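Local coordinates for protein peptidoglycan D,D-transpeptidase FtsI (Burkholderia pseudomallei, PDB 6HZI) that probably cross-links peptidoglycan peptides in septal cell-wall synthesis, as a penicillin-binding protein (PBP-3) with D,D-transpeptidase chemistry, at residues Y16-N21 with V46-N51; G257-A262 with G306-G311; A31-A36 with R55-T60; S237-Q242 with P246-P251. All coordinates share one frame; numbering follows the deposited sequence.

Contact 1: residues Y16-N21 with V46-N51; sequences YITYTN and VLSLVN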
loop_
_atom_site.group_PDB
_atom_site.type_symbol
_atom_site.label_atom_id
_atom_site.label_comp_id
_atom_site.label_asym_id
_atom_site.label_seq_id
_atom_site.Cartn_x
_atom_site.Cartn_y
_atom_site.Cartn_z
ATOM N N TYR A 16 -5.520 18.011 -10.129
ATOM C CA TYR A 16 -5.090 18.151 -11.541
ATOM C C TYR A 16 -3.774 17.389 -11.740
ATOM O O TYR A 16 -3.663 16.560 -12.668
ATOM C CB TYR A 16 -4.982 19.608 -11.986
ATOM C CG TYR A 16 -4.613 19.701 -13.446
ATOM C CD1 TYR A 16 -5.507 19.267 -14.422
ATOM C CD2 TYR A 16 -3.363 20.132 -13.842
ATOM C CE1 TYR A 16 -5.159 19.248 -15.758
ATOM C CE2 TYR A 16 -3.009 20.125 -15.180
ATOM C CZ TYR A 16 -3.910 19.695 -16.140
ATOM O OH TYR A 16 -3.601 19.707 -17.465
ATOM N N ILE A 17 -2.808 17.640 -10.869
ATOM C CA ILE A 17 -1.517 16.910 -10.840
ATOM C C ILE A 17 -1.771 15.404 -10.859
ATOM O O ILE A 17 -0.987 14.672 -11.501
ATOM C CB ILE A 17 -0.752 17.258 -9.570
ATOM C CG1 ILE A 17 -0.048 18.604 -9.724
ATOM C CG2 ILE A 17 0.182 16.105 -9.198
ATOM C CD1 ILE A 17 0.510 19.134 -8.399
ATOM N N THR A 18 -2.786 14.942 -10.118
ATOM C CA THR A 18 -3.051 13.487 -9.964
ATOM C C THR A 18 -3.635 13.004 -11.304
ATOM O O THR A 18 -3.212 11.959 -11.844
ATOM C CB THR A 18 -3.912 13.208 -8.718
ATOM O OG1 THR A 18 -3.283 13.628 -7.497
ATOM C CG2 THR A 18 -4.208 11.736 -8.584
ATOM N N TYR A 19 -4.585 13.748 -11.854
ATOM C CA TYR A 19 -5.216 13.425 -13.156
ATOM C C TYR A 19 -4.211 13.419 -14.308
ATOM O O TYR A 19 -4.307 12.487 -15.067
ATOM C CB TYR A 19 -6.301 14.435 -13.481
ATOM C CG TYR A 19 -6.934 14.327 -14.839
ATOM C CD1 TYR A 19 -8.049 13.514 -15.040
ATOM C CD2 TYR A 19 -6.543 15.160 -15.873
ATOM C CE1 TYR A 19 -8.729 13.501 -16.251
ATOM C CE2 TYR A 19 -7.212 15.157 -17.084
ATOM C CZ TYR A 19 -8.298 14.318 -17.275
ATOM O OH TYR A 19 -8.983 14.306 -18.451
ATOM N N THR A 20 -3.310 14.396 -14.456
ATOM C CA THR A 20 -2.387 14.418 -15.635
ATOM C C THR A 20 -1.457 13.200 -15.544
ATOM O O THR A 20 -1.284 12.493 -16.534
ATOM C CB THR A 20 -1.585 15.719 -15.747
ATOM O OG1 THR A 20 -0.962 15.874 -14.478
ATOM C CG2 THR A 20 -2.445 16.938 -16.008
ATOM N N ASN A 21 -0.910 12.925 -14.369
ATOM C CA ASN A 21 0.100 11.849 -14.198
ATOM C C ASN A 21 -0.579 10.501 -14.452
ATOM O O ASN A 21 -0.042 9.660 -15.134
ATOM C CB ASN A 21 0.751 11.996 -12.822
ATOM C CG ASN A 21 1.815 13.067 -12.850
ATOM O OD1 ASN A 21 2.690 12.932 -13.679
ATOM N ND2 ASN A 21 1.807 14.074 -11.966
ATOM N N VAL A 46 -8.770 13.672 2.106
ATOM C CA VAL A 46 -8.440 13.290 0.713
ATOM C C VAL A 46 -8.116 14.570 -0.072
ATOM O O VAL A 46 -9.036 15.415 -0.253
ATOM C CB VAL A 46 -9.609 12.526 0.084
ATOM C CG1 VAL A 46 -9.356 12.176 -1.383
ATOM C CG2 VAL A 46 -9.971 11.285 0.884
ATOM N N LEU A 47 -6.869 14.713 -0.540
ATOM C CA LEU A 47 -6.438 15.898 -1.333
ATOM C C LEU A 47 -6.749 15.632 -2.812
ATOM O O LEU A 47 -6.981 16.603 -3.555
ATOM C CB LEU A 47 -4.949 16.211 -1.105
ATOM C CG LEU A 47 -4.550 16.428 0.356
ATOM C CD1 LEU A 47 -3.055 16.770 0.496
ATOM C CD2 LEU A 47 -5.421 17.523 0.923
ATOM N N SER A 48 -6.808 14.366 -3.230
ATOM C CA SER A 48 -7.155 14.060 -4.628
ATOM C C SER A 48 -7.732 12.673 -4.688
ATOM O O SER A 48 -7.434 11.838 -3.809
ATOM C CB SER A 48 -5.984 14.182 -5.581
ATOM O OG SER A 48 -5.006 13.172 -5.321
ATOM N N LEU A 49 -8.527 12.465 -5.722
ATOM C CA LEU A 49 -9.246 11.200 -5.908
ATOM C C LEU A 49 -9.575 11.129 -7.392
ATOM O O LEU A 49 -10.355 11.966 -7.865
ATOM C CB LEU A 49 -10.478 11.167 -4.998
ATOM C CG LEU A 49 -11.236 9.836 -5.015
ATOM C CD1 LEU A 49 -10.478 8.761 -4.277
ATOM C CD2 LEU A 49 -12.598 9.996 -4.393
ATOM N N VAL A 50 -8.905 10.220 -8.092
ATOM C CA VAL A 50 -8.858 10.243 -9.563
ATOM C C VAL A 50 -8.998 8.823 -10.089
ATOM O O VAL A 50 -8.319 7.908 -9.619
ATOM C CB VAL A 50 -7.577 10.944 -10.053
ATOM C CG1 VAL A 50 -7.408 10.760 -11.546
ATOM C CG2 VAL A 50 -7.598 12.430 -9.706
ATOM N N ASN A 51 -9.894 8.678 -11.049
ATOM C CA ASN A 51 -10.009 7.472 -11.887
ATOM C C ASN A 51 -9.877 7.878 -13.363
ATOM O O ASN A 51 -10.556 8.771 -13.768
ATOM C CB ASN A 51 -11.345 6.801 -11.665
ATOM C CG ASN A 51 -11.638 6.500 -10.213
ATOM O OD1 ASN A 51 -11.495 5.348 -9.807
ATOM N ND2 ASN A 51 -12.186 7.458 -9.473
#
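Thr18, on helix 12-28, faces strand 46-52 and meets Ser48 and Val50 with its two branches. Its CB lies 3.6 Å from Ser48 OG, and there the side chain forks. The hydroxyl branch goes to the serine: Ser48 OG donates to Thr18 OG1 over 2.8 Å. Thr18 OG1 in turn bonds to Ile14 O, one turn back along the same helix, so this buried hydroxyl accepts from the strand and is tied to its own helix backbone at once. The methyl branch takes the other course. With OG1 anti to the carbonyl carbon (chi1 -61°), CG2 is left anti to the backbone N, and it rests 3.6 Å from Val50 CG2; the two side chains pass alongside each other, running opposite ways.

Val50 uses its second methyl on the next helix residue. Its CG1 touches Tyr19 CA at 3.8 Å and lies near the plane of the Tyr19 ring, at the edge, while the phenol end goes elsewhere, with Tyr19 OH bonded to Lys23 NZ. The short helix and strand axes run nearly parallel, 25° apart and 7.9 Å at closest approach. Ser48 also belongs to a classic beta bulge, in which it and Leu47 both face Val38. The N-terminal helix thus packs against the outermost strand 46-52 and its neighbour 33-40, and its Ile17 and Asn21 turn to the C-terminal helix 310-324.

Contact 2: residues G257-A262 with G306-G311; sequences GKSGTA and GGQVSG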
loop_
_atom_site.group_PDB
_atom_site.type_symbol
_atom_site.label_atom_id
_atom_site.label_comp_id
_atom_site.label_asym_id
_atom_site.label_seq_id
_atom_site.Cartn_x
_atom_site.Cartn_y
_atom_site.Cartn_z
ATOM N N GLY A 257 7.508 3.174 0.170
ATOM C CA GLY A 257 6.246 2.625 -0.321
ATOM C C GLY A 257 6.446 1.177 -0.626
ATOM O O GLY A 257 7.505 0.662 -0.302
ATOM N N LYS A 258 5.433 0.549 -1.170
ATOM C CA LYS A 258 5.467 -0.896 -1.450
ATOM C C LYS A 258 4.682 -1.141 -2.736
ATOM O O LYS A 258 3.623 -0.448 -2.942
ATOM C CB LYS A 258 4.882 -1.656 -0.257
ATOM C CG LYS A 258 5.132 -3.155 -0.297
ATOM C CD LYS A 258 6.582 -3.525 -0.068
ATOM C CE LYS A 258 6.919 -4.938 -0.502
ATOM N NZ LYS A 258 6.801 -5.091 -1.970
ATOM N N SER A 259 5.184 -2.042 -3.583
ATOM C CA SER A 259 4.491 -2.422 -4.834
ATOM C C SER A 259 3.806 -3.772 -4.644
ATOM O O SER A 259 4.253 -4.587 -3.755
ATOM C CB SER A 259 5.415 -2.397 -6.011
ATOM O OG SER A 259 6.039 -3.648 -6.197
ATOM N N GLY A 260 2.742 -3.988 -5.420
ATOM C CA GLY A 260 2.118 -5.313 -5.566
ATOM C C GLY A 260 1.533 -5.537 -6.945
ATOM O O GLY A 260 1.279 -4.547 -7.681
ATOM N N THR A 261 1.281 -6.802 -7.258
ATOM C CA THR A 261 0.737 -7.248 -8.550
ATOM C C THR A 261 -0.458 -8.158 -8.271
ATOM O O THR A 261 -0.356 -9.029 -7.421
ATOM C CB THR A 261 1.855 -7.862 -9.391
ATOM O OG1 THR A 261 2.950 -6.947 -9.368
ATOM C CG2 THR A 261 1.408 -8.113 -10.811
ATOM N N ALA A 262 -1.591 -7.892 -8.905
ATOM C CA ALA A 262 -2.757 -8.810 -8.932
ATOM C C ALA A 262 -2.908 -9.324 -10.371
ATOM O O ALA A 262 -2.801 -8.527 -11.328
ATOM C CB ALA A 262 -3.997 -8.111 -8.422
ATOM N N GLY A 306 8.973 -2.450 -17.130
ATOM C CA GLY A 306 8.463 -3.839 -17.242
ATOM C C GLY A 306 7.028 -3.972 -16.730
ATOM O O GLY A 306 6.108 -3.384 -17.368
ATOM N N GLY A 307 6.851 -4.700 -15.611
ATOM C CA GLY A 307 5.604 -4.844 -14.823
ATOM C C GLY A 307 5.400 -3.764 -13.753
ATOM O O GLY A 307 4.241 -3.556 -13.387
ATOM N N GLN A 308 6.468 -3.106 -13.266
ATOM C CA GLN A 308 6.492 -2.103 -12.150
ATOM C C GLN A 308 6.220 -0.679 -12.683
ATOM O O GLN A 308 7.143 0.205 -12.582
ATOM C CB GLN A 308 7.848 -2.147 -11.424
ATOM C CG GLN A 308 8.073 -3.369 -10.525
ATOM C CD GLN A 308 7.303 -3.311 -9.215
ATOM O OE1 GLN A 308 7.231 -2.265 -8.558
ATOM N NE2 GLN A 308 6.740 -4.444 -8.822
ATOM N N VAL A 309 5.016 -0.480 -13.254
ATOM C CA VAL A 309 4.576 0.743 -14.000
ATOM C C VAL A 309 4.014 1.765 -13.012
ATOM O O VAL A 309 4.084 2.934 -13.326
ATOM C CB VAL A 309 3.584 0.433 -15.144
ATOM C CG1 VAL A 309 4.199 -0.501 -16.164
ATOM C CG2 VAL A 309 2.246 -0.140 -14.719
ATOM N N SER A 310 3.550 1.337 -11.834
ATOM C CA SER A 310 2.848 2.186 -10.825
ATOM C C SER A 310 3.853 3.062 -10.044
ATOM O O SER A 310 3.494 4.212 -9.709
ATOM C CB SER A 310 1.972 1.325 -9.915
ATOM O OG SER A 310 2.760 0.264 -9.351
ATOM N N GLY A 311 5.046 2.540 -9.724
ATOM C CA GLY A 311 6.098 3.234 -8.943
ATOM C C GLY A 311 6.478 4.601 -9.512
ATOM O O GLY A 311 6.557 5.617 -8.808
HETATM O O HOH W 1 4.850 -6.062 -7.270
#
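Ser259 of strand 256-266 and Gln308, at the centre of an inverse gamma turn ahead of helix 310-324, meet by side chains across well-separated backbones, whose closest CA pair is Ser259 and Gly311 at 7.2 Å. A bend at chi2 (-75°) brings the glutamine's amide round to the strand. There Gln308 NE2 donates to Ser259 OG over 2.8 Å, with the oxygen lying almost in the amide plane and an N-H...O angle of 144°. The other end of the amide is close too, Gln308 OE1 standing 3.1 Å from Ser259 CB. The glutamine is poorly ordered, so its details deserve some caution.

Lys258, Ser259 and Gly260 fit the K(S/T)G motif that penicillin-binding proteins carry on the strand bordering the active site; Ser67 and Ser121 would then probably belong to the accompanying SxxK and (S/Y)xN motifs. Successive strand residues alternate here: Ser259 CB points to the loop, whereas that of Lys258 points away, and Lys258 NZ bonds to Ser121 OG. Lys258 NZ also donates to Ser259 O at 3.2 Å, in the carbonyl plane and on a lone pair. A water links the loop to Thr261, the next residue on the same side of the strand as Ser259; it is hydrogen-bonded to Thr261 OG1 at 3.0 Å and weakly accepts from Gln308 NE2.

Contact 3: residues A31-A36 with R55-T60; sequences AKAGAA and RNRVLT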
loop_
_atom_site.group_PDB
_atom_site.type_symbol
_atom_site.label_atom_id
_atom_site.label_comp_id
_atom_site.label_asym_id
_atom_site.label_seq_id
_atom_site.Cartn_x
_atom_site.Cartn_y
_atom_site.Cartn_z
ATOM N N ALA A 31 -3.046 0.976 -21.038
ATOM C CA ALA A 31 -3.646 0.187 -19.944
ATOM C C ALA A 31 -5.148 0.244 -20.135
ATOM O O ALA A 31 -5.576 1.129 -20.896
ATOM C CB ALA A 31 -3.228 0.734 -18.605
ATOM N N LYS A 32 -5.888 -0.630 -19.451
ATOM C CA LYS A 32 -7.371 -0.630 -19.482
ATOM C C LYS A 32 -7.923 0.548 -18.653
ATOM O O LYS A 32 -9.042 1.052 -18.969
ATOM C CB LYS A 32 -7.864 -2.006 -19.012
ATOM C CG LYS A 32 -9.253 -2.056 -18.401
ATOM C CD LYS A 32 -9.721 -3.460 -18.061
ATOM C CE LYS A 32 -11.231 -3.498 -17.904
ATOM N NZ LYS A 32 -11.720 -4.781 -17.343
ATOM N N ALA A 33 -7.204 0.962 -17.605
ATOM C CA ALA A 33 -7.742 1.815 -16.515
ATOM C C ALA A 33 -6.693 2.092 -15.430
ATOM O O ALA A 33 -5.711 1.318 -15.228
ATOM C CB ALA A 33 -8.965 1.174 -15.894
ATOM N N GLY A 34 -6.932 3.168 -14.706
ATOM C CA GLY A 34 -6.044 3.602 -13.627
ATOM C C GLY A 34 -6.822 4.257 -12.510
ATOM O O GLY A 34 -7.915 4.794 -12.780
ATOM N N ALA A 35 -6.257 4.252 -11.300
ATOM C CA ALA A 35 -6.812 4.981 -10.140
ATOM C C ALA A 35 -5.643 5.533 -9.334
ATOM O O ALA A 35 -4.536 4.919 -9.357
ATOM C CB ALA A 35 -7.690 4.056 -9.353
ATOM N N ALA A 36 -5.855 6.684 -8.713
ATOM C CA ALA A 36 -4.859 7.292 -7.824
ATOM C C ALA A 36 -5.537 8.250 -6.839
ATOM O O ALA A 36 -6.622 8.769 -7.153
ATOM C CB ALA A 36 -3.799 7.943 -8.672
ATOM N N ARG A 55 -15.154 6.361 -14.311
ATOM C CA ARG A 55 -15.982 5.682 -13.266
ATOM C C ARG A 55 -15.139 5.583 -11.999
ATOM O O ARG A 55 -13.913 5.669 -12.143
ATOM C CB ARG A 55 -16.393 4.243 -13.610
ATOM C CG ARG A 55 -17.469 4.091 -14.675
ATOM C CD ARG A 55 -17.679 2.633 -15.057
ATOM N NE ARG A 55 -18.375 2.474 -16.338
ATOM C CZ ARG A 55 -18.623 1.308 -16.958
ATOM N NH1 ARG A 55 -19.242 1.292 -18.129
ATOM N NH2 ARG A 55 -18.262 0.157 -16.413
ATOM N N ASN A 56 -15.748 5.307 -10.840
ATOM C CA ASN A 56 -15.095 5.438 -9.499
ATOM C C ASN A 56 -14.484 4.089 -9.014
ATOM O O ASN A 56 -14.882 3.585 -7.946
ATOM C CB ASN A 56 -16.071 6.103 -8.513
ATOM C CG ASN A 56 -15.374 6.781 -7.347
ATOM O OD1 ASN A 56 -14.137 6.866 -7.299
ATOM N ND2 ASN A 56 -16.178 7.217 -6.382
ATOM N N ARG A 57 -13.499 3.538 -9.742
ATOM C CA ARG A 57 -13.051 2.118 -9.597
ATOM C C ARG A 57 -12.214 2.008 -8.311
ATOM O O ARG A 57 -12.165 0.938 -7.642
ATOM C CB ARG A 57 -12.335 1.635 -10.864
ATOM C CG ARG A 57 -13.263 1.254 -12.021
ATOM C CD ARG A 57 -12.536 0.888 -13.320
ATOM N NE ARG A 57 -11.473 1.861 -13.571
ATOM C CZ ARG A 57 -11.638 3.083 -14.104
ATOM N NH1 ARG A 57 -12.824 3.507 -14.524
ATOM N NH2 ARG A 57 -10.594 3.877 -14.253
ATOM N N VAL A 58 -11.677 3.148 -7.930
ATOM C CA VAL A 58 -10.950 3.437 -6.656
ATOM C C VAL A 58 -11.729 2.945 -5.440
ATOM O O VAL A 58 -11.100 2.433 -4.502
ATOM C CB VAL A 58 -10.692 4.951 -6.521
ATOM C CG1 VAL A 58 -9.692 5.244 -5.431
ATOM C CG2 VAL A 58 -10.134 5.510 -7.808
ATOM N N LEU A 59 -13.041 3.144 -5.455
ATOM C CA LEU A 59 -13.949 2.765 -4.361
ATOM C C LEU A 59 -14.723 1.481 -4.682
ATOM O O LEU A 59 -15.009 0.752 -3.695
ATOM C CB LEU A 59 -14.861 3.950 -4.047
ATOM C CG LEU A 59 -14.132 5.093 -3.338
ATOM C CD1 LEU A 59 -14.891 6.382 -3.329
ATOM C CD2 LEU A 59 -13.862 4.726 -1.912
ATOM N N THR A 60 -14.966 1.166 -5.969
ATOM C CA THR A 60 -15.826 0.020 -6.417
ATOM C C THR A 60 -14.999 -1.242 -6.706
ATOM O O THR A 60 -15.496 -2.312 -6.444
ATOM C CB THR A 60 -16.643 0.308 -7.688
ATOM O OG1 THR A 60 -15.752 0.623 -8.763
ATOM C CG2 THR A 60 -17.634 1.432 -7.511
#
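The guanidinium of Arg57 is the flat group of this contact, and it meets strand 33-40 at Ala33 and Gly34. At its edge, near its plane, sits Gly34 O, to which Arg57 NH2 donates a weak hydrogen bond of 3.2 Å with an N-H...O angle of only 129°. The methyl of Ala33 approaches obliquely; Ala33 CB lies 3.5 Å from Arg57 NE, 3.6 Å from Arg57 NH2 and 3.7 Å from Arg57 CZ. The arginine chain is extended at chi2 and bends at chi3 (-45°), which turns the guanidinium to the strand.

One residue further along the short helix 57-60, Val58 packs on Ala35. Val58 CG2 and Ala35 CB are modelled 3.2 Å apart, so short a spacing for two carbons that its detail is doubtful. Only one branch of the valine makes this contact: with CG1 anti to the backbone N (chi1 -167°), CG2 is the methyl turned to the strand. Ala33 and Ala35 face the helix while the residue between them, Gly34, offers its carbonyl instead.

The helix begins after Asn56, whose carbonyl oxygen accepts from both Thr60 N and Leu59 N. Asn51, on strand 46-52, reaches its first turn through OD1 to Val58 N and through ND2 to Asn56 OD1, tying helix and sheet of the transpeptidase fold together from the next strand. Across the contact itself, Arg57 combines a polar bond with packing on the Ala33 methyl, while Val58 and Ala35 meet by apolar contact alone; the weak, bent bond implies little directional hold.

Contact 4: residues S237-Q242 with P246-P251; sequences SVVSPQ and PNAAVP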
loop_
_atom_site.group_PDB
_atom_site.type_symbol
_atom_site.label_atom_id
_atom_site.label_comp_id
_atom_site.label_asym_id
_atom_site.label_seq_id
_atom_site.Cartn_x
_atom_site.Cartn_y
_atom_site.Cartn_z
ATOM N N SER A 237 13.520 1.734 2.694
ATOM C CA SER A 237 14.567 0.837 2.159
ATOM C C SER A 237 14.114 0.269 0.806
ATOM O O SER A 237 14.993 -0.025 -0.049
ATOM C CB SER A 237 14.940 -0.213 3.147
ATOM O OG SER A 237 13.919 -1.209 3.297
ATOM N N VAL A 238 12.804 0.148 0.571
ATOM C CA VAL A 238 12.242 -0.447 -0.693
ATOM C C VAL A 238 12.675 0.362 -1.929
ATOM O O VAL A 238 12.803 -0.244 -3.025
ATOM C CB VAL A 238 10.707 -0.502 -0.636
ATOM C CG1 VAL A 238 10.101 -0.763 -2.006
ATOM C CG2 VAL A 238 10.220 -1.522 0.382
ATOM N N VAL A 239 12.808 1.683 -1.772
ATOM C CA VAL A 239 13.009 2.623 -2.896
ATOM C C VAL A 239 14.471 3.044 -2.922
ATOM O O VAL A 239 14.762 4.091 -3.446
ATOM C CB VAL A 239 12.038 3.796 -2.774
ATOM C CG1 VAL A 239 12.140 4.732 -3.962
ATOM C CG2 VAL A 239 10.613 3.281 -2.661
ATOM N N SER A 240 15.347 2.174 -2.440
ATOM C CA SER A 240 16.816 2.246 -2.605
ATOM C C SER A 240 17.242 1.317 -3.734
ATOM O O SER A 240 16.463 0.522 -4.266
ATOM C CB SER A 240 17.531 1.951 -1.286
ATOM O OG SER A 240 17.522 0.565 -0.975
ATOM N N PRO A 241 18.514 1.425 -4.174
ATOM C CA PRO A 241 19.056 0.509 -5.178
ATOM C C PRO A 241 18.903 -0.961 -4.775
ATOM O O PRO A 241 18.631 -1.741 -5.636
ATOM C CB PRO A 241 20.526 0.968 -5.261
ATOM C CG PRO A 241 20.457 2.462 -4.946
ATOM C CD PRO A 241 19.464 2.497 -3.804
ATOM N N GLN A 242 18.972 -1.268 -3.477
ATOM C CA GLN A 242 18.857 -2.649 -2.919
ATOM C C GLN A 242 17.393 -3.066 -2.703
ATOM O O GLN A 242 17.170 -4.232 -2.384
ATOM C CB GLN A 242 19.554 -2.752 -1.560
ATOM C CG GLN A 242 21.050 -2.498 -1.594
ATOM C CD GLN A 242 21.423 -1.050 -1.816
ATOM O OE1 GLN A 242 20.760 -0.106 -1.360
ATOM N NE2 GLN A 242 22.498 -0.872 -2.566
ATOM N N PRO A 246 13.095 0.765 -6.806
ATOM C CA PRO A 246 13.894 1.991 -6.974
ATOM C C PRO A 246 13.270 3.039 -7.928
ATOM O O PRO A 246 13.544 4.228 -7.775
ATOM C CB PRO A 246 15.207 1.450 -7.569
ATOM C CG PRO A 246 14.765 0.210 -8.303
ATOM C CD PRO A 246 13.741 -0.425 -7.383
ATOM N N ASN A 247 12.396 2.586 -8.832
ATOM C CA ASN A 247 11.637 3.405 -9.824
ATOM C C ASN A 247 10.526 4.232 -9.129
ATOM O O ASN A 247 9.819 4.996 -9.812
ATOM C CB ASN A 247 11.087 2.518 -10.957
ATOM C CG ASN A 247 12.165 1.845 -11.814
ATOM O OD1 ASN A 247 13.330 2.275 -11.864
ATOM N ND2 ASN A 247 11.785 0.782 -12.523
ATOM N N ALA A 248 10.370 4.108 -7.812
ATOM C CA ALA A 248 9.439 4.930 -7.013
ATOM C C ALA A 248 10.179 6.130 -6.424
ATOM O O ALA A 248 9.510 6.972 -5.835
ATOM C CB ALA A 248 8.793 4.096 -5.926
ATOM N N ALA A 249 11.511 6.173 -6.508
ATOM C CA ALA A 249 12.330 7.210 -5.840
ATOM C C ALA A 249 11.879 8.571 -6.354
ATOM O O ALA A 249 11.421 8.644 -7.533
ATOM C CB ALA A 249 13.804 6.992 -6.090
ATOM N N VAL A 250 11.991 9.598 -5.520
ATOM C CA VAL A 250 11.549 10.960 -5.925
ATOM C C VAL A 250 12.731 11.893 -5.744
ATOM O O VAL A 250 13.138 12.196 -4.621
ATOM C CB VAL A 250 10.309 11.467 -5.160
ATOM C CG1 VAL A 250 9.971 12.886 -5.561
ATOM C CG2 VAL A 250 9.100 10.573 -5.384
ATOM N N PRO A 251 13.252 12.436 -6.860
ATOM C CA PRO A 251 14.390 13.350 -6.771
ATOM C C PRO A 251 14.052 14.431 -5.743
ATOM O O PRO A 251 13.004 15.059 -5.836
ATOM C CB PRO A 251 14.530 13.866 -8.216
ATOM C CG PRO A 251 13.894 12.765 -9.110
ATOM C CD PRO A 251 12.780 12.193 -8.247
#
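Val239, just past the end of helix 225-238, points its two methyls at different parts of the 3-10 turn 246-248 and the residue after it. CG1 makes the closer contacts. It lies against the peptide joining Ala248 to Ala249, where its modelled approach to the amide nitrogen is doubtfully short. That nitrogen is engaged on its own side of the contact, since Ala249 N bonds to Pro246 O at 3.1 Å. Val239 CG1 also meets Ala249 CB at 3.5 Å. Val239 CG2 faces Ala248 CB at 3.8 Å, so the two methyls touch both alanines. A chi1 of -176°, with CG1 anti to the backbone N, turns CG1 to Ala249 and CG2 to Ala248.

Pro246 CB lies 3.7 Å from Ser240 O. The serine's own CB points away from the turn, and Ser240 OG goes back to its own chain, donating to Ser237 O over 2.8 Å; that carbonyl also takes Ser240 N. The chain thus folds up at the helix end and doubles back on itself through van der Waals packing, within the link from helix 225-238 to strand 256-266. Val238 lies against residues of the likely active-site pattern. Around this turn, Val238 also lies on Ile118 of helix 114-120, Val239 and Val250 both touch Val255 just ahead of strand 256-266, and Asn247 and Val250 pack on helix 310-324.

Contacts 1 and 3 are buried and share one edge of the sheet: strands 33-40 and 46-52 are neighbours, joined by Val50 N to Ala36 O. One packs a long helix, the other a short one. Contacts 2 and 4 are only partly buried and also touch, as Val238 CG1 lies 3.4 Å from Gly257 O; strand 256-266 follows helix 225-238 in the chain. Contact 2 is mostly polar and includes a water at the likely active-site strand, whereas contact 4 is held across its two segments by apolar packing. Contacts 1 and 3 mix methyl packing with a single polar bond each.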